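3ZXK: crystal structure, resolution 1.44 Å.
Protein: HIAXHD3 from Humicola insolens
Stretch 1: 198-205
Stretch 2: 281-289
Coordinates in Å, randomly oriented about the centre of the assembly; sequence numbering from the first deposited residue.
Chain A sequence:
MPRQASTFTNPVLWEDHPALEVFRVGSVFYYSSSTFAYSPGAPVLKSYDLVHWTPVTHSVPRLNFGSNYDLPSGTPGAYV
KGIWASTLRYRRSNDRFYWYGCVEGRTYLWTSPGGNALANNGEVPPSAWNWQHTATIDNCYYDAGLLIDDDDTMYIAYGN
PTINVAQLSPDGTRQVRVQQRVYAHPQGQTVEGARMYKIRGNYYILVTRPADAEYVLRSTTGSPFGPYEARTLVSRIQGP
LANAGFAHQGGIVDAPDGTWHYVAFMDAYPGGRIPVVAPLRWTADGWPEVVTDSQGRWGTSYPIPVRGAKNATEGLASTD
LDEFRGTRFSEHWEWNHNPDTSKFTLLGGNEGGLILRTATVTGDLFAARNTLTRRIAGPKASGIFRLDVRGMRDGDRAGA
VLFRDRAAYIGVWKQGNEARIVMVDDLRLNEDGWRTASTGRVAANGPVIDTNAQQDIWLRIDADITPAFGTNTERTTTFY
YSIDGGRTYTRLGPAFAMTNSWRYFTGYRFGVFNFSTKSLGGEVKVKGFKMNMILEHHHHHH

Stretch 1 (198-205) KIRGNYYI
Stretch 2, residues 281-289: RWTADGWPE

Two hairpin ends meet largely through side chains, burying 268 Å². In stretch 1, strands 198-199 and 202-205 are joined by a type I' turn from Ile 199 to Asn 202, with Arg 200 at phi/psi 41/51 and Gly 201 at 93/-9. Backbone bonds Ile 199 N to Asn 202 O (2.9 Å) and Asn 202 N to Ile 199 O (3.0 Å) close it. In stretch 2, strands 281-282 and 288-289 flank a type I turn, Thr 283 to Gly 286. Arg 281 N bonds Glu 289 O (2.9 Å), Glu 289 N bonds Arg 281 O (2.8 Å) and Thr 283 N bonds Trp 287 O (2.7 Å). In register, Tyr 204 CA faces Trp 287 CA at 9.3 Å, too far for strand pairing. CA-to-CB points toward the other stretch in Ile 199, Arg 200, Tyr 204 and Trp 282, sideways in Pro 288, away in Trp 287.

The one hydrogen bond across the contact runs from Tyr 204 OH to Gly 286 O (2.7 Å), near the plane of the phenol ring. Gly 286, at 91/35, has backbone angles that call for glycine.

Aromatic and cation-pi contacts centre on Trp 282 (chi1 -73°, chi2 85°). Its edge points at the face of Tyr 204 (chi1 -63°, chi2 82°), with six-membered ring centroids 5.5 Å apart and planes at 77°. Arg 200 (chi1-chi3 m, t, m; chi4 -103°) places CZ 4.5 Å from the centroid of the Trp 282 five-membered ring, 6° off its normal. Arg 200 NH2 lies over the indole face, 3.2 Å from Trp 282 CD2, and this CD2 lies near the guanidinium plane, an edge-on approach.

In the apolar packing, Ile 199 (m, t) brings CD1 to the indole edge, 3.8 Å from Trp 282 CH2, and Tyr 204 CE2 lies 4.3 Å from Pro 288 CD.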

# COMPACT_ATOMS: atom_id res chain seq x y z
N LYS A 198 -3.17 -24.30 -6.68
CA LYS A 198 -3.18 -25.75 -6.91
C LYS A 198 -3.19 -26.36 -5.52
O LYS A 198 -2.26 -26.17 -4.73
CB LYS A 198 -1.93 -26.15 -7.70
CG LYS A 198 -1.71 -27.65 -7.85
CD LYS A 198 -2.71 -28.28 -8.81
CE LYS A 198 -2.32 -29.71 -9.13
NZ LYS A 198 -1.01 -29.74 -9.84
N ILE A 199 -4.29 -27.03 -5.18
CA ILE A 199 -4.47 -27.61 -3.85
C ILE A 199 -4.92 -29.06 -3.95
O ILE A 199 -5.98 -29.35 -4.50
CB ILE A 199 -5.48 -26.79 -3.01
CG1 ILE A 199 -5.08 -25.31 -2.96
CG2 ILE A 199 -5.62 -27.42 -1.62
CD1 ILE A 199 -6.17 -24.40 -2.38
N ARG A 200 -4.09 -29.97 -3.41
CA ARG A 200 -4.33 -31.42 -3.44
C ARG A 200 -4.87 -31.95 -4.78
O ARG A 200 -5.91 -32.64 -4.82
CB ARG A 200 -5.22 -31.85 -2.27
CG ARG A 200 -4.66 -31.48 -0.90
CD ARG A 200 -5.58 -31.98 0.22
NE ARG A 200 -6.77 -31.13 0.34
CZ ARG A 200 -6.97 -30.21 1.28
NH1 ARG A 200 -6.06 -29.99 2.23
NH2 ARG A 200 -8.09 -29.50 1.28
N GLY A 201 -4.20 -31.59 -5.87
CA GLY A 201 -4.52 -32.13 -7.17
C GLY A 201 -5.50 -31.33 -7.99
O GLY A 201 -5.72 -31.64 -9.16
N ASN A 202 -6.11 -30.30 -7.38
CA ASN A 202 -7.15 -29.52 -8.04
C ASN A 202 -6.76 -28.05 -8.25
O ASN A 202 -5.95 -27.52 -7.51
CB ASN A 202 -8.43 -29.58 -7.21
CG ASN A 202 -9.09 -30.94 -7.23
OD1 ASN A 202 -9.31 -31.52 -8.29
ND2 ASN A 202 -9.43 -31.44 -6.06
N TYR A 203 -7.38 -27.41 -9.23
CA TYR A 203 -7.14 -25.99 -9.49
C TYR A 203 -8.29 -25.14 -8.99
O TYR A 203 -9.45 -25.42 -9.27
CB TYR A 203 -6.92 -25.72 -10.98
CG TYR A 203 -5.69 -26.44 -11.50
CD1 TYR A 203 -5.77 -27.75 -11.95
CD2 TYR A 203 -4.43 -25.81 -11.49
CE1 TYR A 203 -4.65 -28.45 -12.38
CE2 TYR A 203 -3.29 -26.49 -11.93
CZ TYR A 203 -3.41 -27.80 -12.39
OH TYR A 203 -2.30 -28.53 -12.83
N TYR A 204 -7.94 -24.12 -8.23
CA TYR A 204 -8.89 -23.17 -7.68
C TYR A 204 -8.53 -21.76 -8.12
O TYR A 204 -7.35 -21.38 -8.20
CB TYR A 204 -8.91 -23.24 -6.15
CG TYR A 204 -9.36 -24.58 -5.58
CD1 TYR A 204 -8.49 -25.64 -5.49
CD2 TYR A 204 -10.69 -24.78 -5.15
CE1 TYR A 204 -8.88 -26.86 -4.98
CE2 TYR A 204 -11.10 -26.00 -4.61
CZ TYR A 204 -10.18 -27.06 -4.57
OH TYR A 204 -10.52 -28.28 -4.06
N ILE A 205 -9.56 -20.96 -8.31
CA ILE A 205 -9.37 -19.53 -8.55
C ILE A 205 -10.32 -18.80 -7.61
O ILE A 205 -11.51 -19.12 -7.57
CB ILE A 205 -9.63 -19.11 -10.02
CG1 ILE A 205 -8.67 -19.83 -10.98
CG2 ILE A 205 -9.49 -17.59 -10.16
CD1 ILE A 205 -9.04 -19.72 -12.44
N ARG A 281 -12.46 -24.12 6.68
CA ARG A 281 -12.58 -25.58 6.74
C ARG A 281 -12.79 -26.07 5.31
O ARG A 281 -13.19 -25.31 4.43
CB ARG A 281 -13.74 -26.00 7.65
CG ARG A 281 -15.09 -25.48 7.19
CD ARG A 281 -16.25 -25.92 8.07
NE ARG A 281 -17.46 -25.27 7.58
CZ ARG A 281 -18.05 -24.23 8.17
NH1 ARG A 281 -17.60 -23.76 9.33
NH2 ARG A 281 -19.14 -23.70 7.63
N TRP A 282 -12.48 -27.32 5.07
CA TRP A 282 -12.72 -27.92 3.77
C TRP A 282 -13.88 -28.87 3.88
O TRP A 282 -13.95 -29.66 4.82
CB TRP A 282 -11.47 -28.64 3.29
CG TRP A 282 -10.42 -27.64 2.87
CD1 TRP A 282 -9.48 -26.98 3.67
CD2 TRP A 282 -10.25 -27.09 1.54
NE1 TRP A 282 -8.72 -26.13 2.91
CE2 TRP A 282 -9.13 -26.15 1.61
CE3 TRP A 282 -10.86 -27.33 0.31
CZ2 TRP A 282 -8.68 -25.45 0.50
CZ3 TRP A 282 -10.40 -26.62 -0.81
CH2 TRP A 282 -9.32 -25.72 -0.71
N THR A 283 -14.80 -28.80 2.92
CA THR A 283 -15.87 -29.77 2.85
C THR A 283 -15.33 -31.13 2.41
O THR A 283 -14.23 -31.25 1.86
CB THR A 283 -17.01 -29.35 1.89
OG1 THR A 283 -16.52 -29.38 0.54
CG2 THR A 283 -17.51 -27.95 2.22
N ALA A 284 -16.11 -32.17 2.68
CA ALA A 284 -15.75 -33.51 2.23
C ALA A 284 -15.72 -33.54 0.70
O ALA A 284 -14.92 -34.27 0.14
CB ALA A 284 -16.73 -34.54 2.76
N ASP A 285 -16.57 -32.74 0.04
CA ASP A 285 -16.56 -32.72 -1.43
C ASP A 285 -15.51 -31.76 -2.06
O ASP A 285 -15.51 -31.55 -3.28
CB ASP A 285 -17.97 -32.60 -2.07
CG ASP A 285 -18.70 -31.32 -1.72
OD1 ASP A 285 -18.14 -30.44 -1.03
OD2 ASP A 285 -19.89 -31.19 -2.16
N GLY A 286 -14.61 -31.21 -1.24
CA GLY A 286 -13.42 -30.50 -1.74
C GLY A 286 -13.55 -29.01 -1.97
O GLY A 286 -12.90 -28.46 -2.87
N TRP A 287 -14.33 -28.33 -1.14
CA TRP A 287 -14.47 -26.88 -1.25
C TRP A 287 -14.14 -26.21 0.05
O TRP A 287 -14.42 -26.77 1.12
CB TRP A 287 -15.89 -26.54 -1.62
CG TRP A 287 -16.30 -26.99 -2.99
CD1 TRP A 287 -16.80 -28.22 -3.36
CD2 TRP A 287 -16.25 -26.20 -4.21
NE1 TRP A 287 -17.09 -28.25 -4.71
CE2 TRP A 287 -16.78 -27.06 -5.28
CE3 TRP A 287 -15.87 -24.89 -4.53
CZ2 TRP A 287 -16.91 -26.62 -6.59
CZ3 TRP A 287 -15.99 -24.46 -5.86
CH2 TRP A 287 -16.50 -25.30 -6.87
N PRO A 288 -13.58 -24.99 0.00
CA PRO A 288 -13.29 -24.29 1.26
C PRO A 288 -14.48 -23.46 1.73
O PRO A 288 -15.25 -22.97 0.90
CB PRO A 288 -12.13 -23.35 0.88
CG PRO A 288 -12.37 -23.04 -0.58
CD PRO A 288 -13.02 -24.28 -1.17
N GLU A 289 -14.63 -23.35 3.05
CA GLU A 289 -15.68 -22.51 3.67
C GLU A 289 -15.10 -21.70 4.82
O GLU A 289 -14.27 -22.21 5.58
CB GLU A 289 -16.84 -23.37 4.19
CG GLU A 289 -17.65 -24.03 3.09
CD GLU A 289 -18.75 -24.95 3.61
OE1 GLU A 289 -18.71 -25.34 4.81
OE2 GLU A 289 -19.66 -25.32 2.81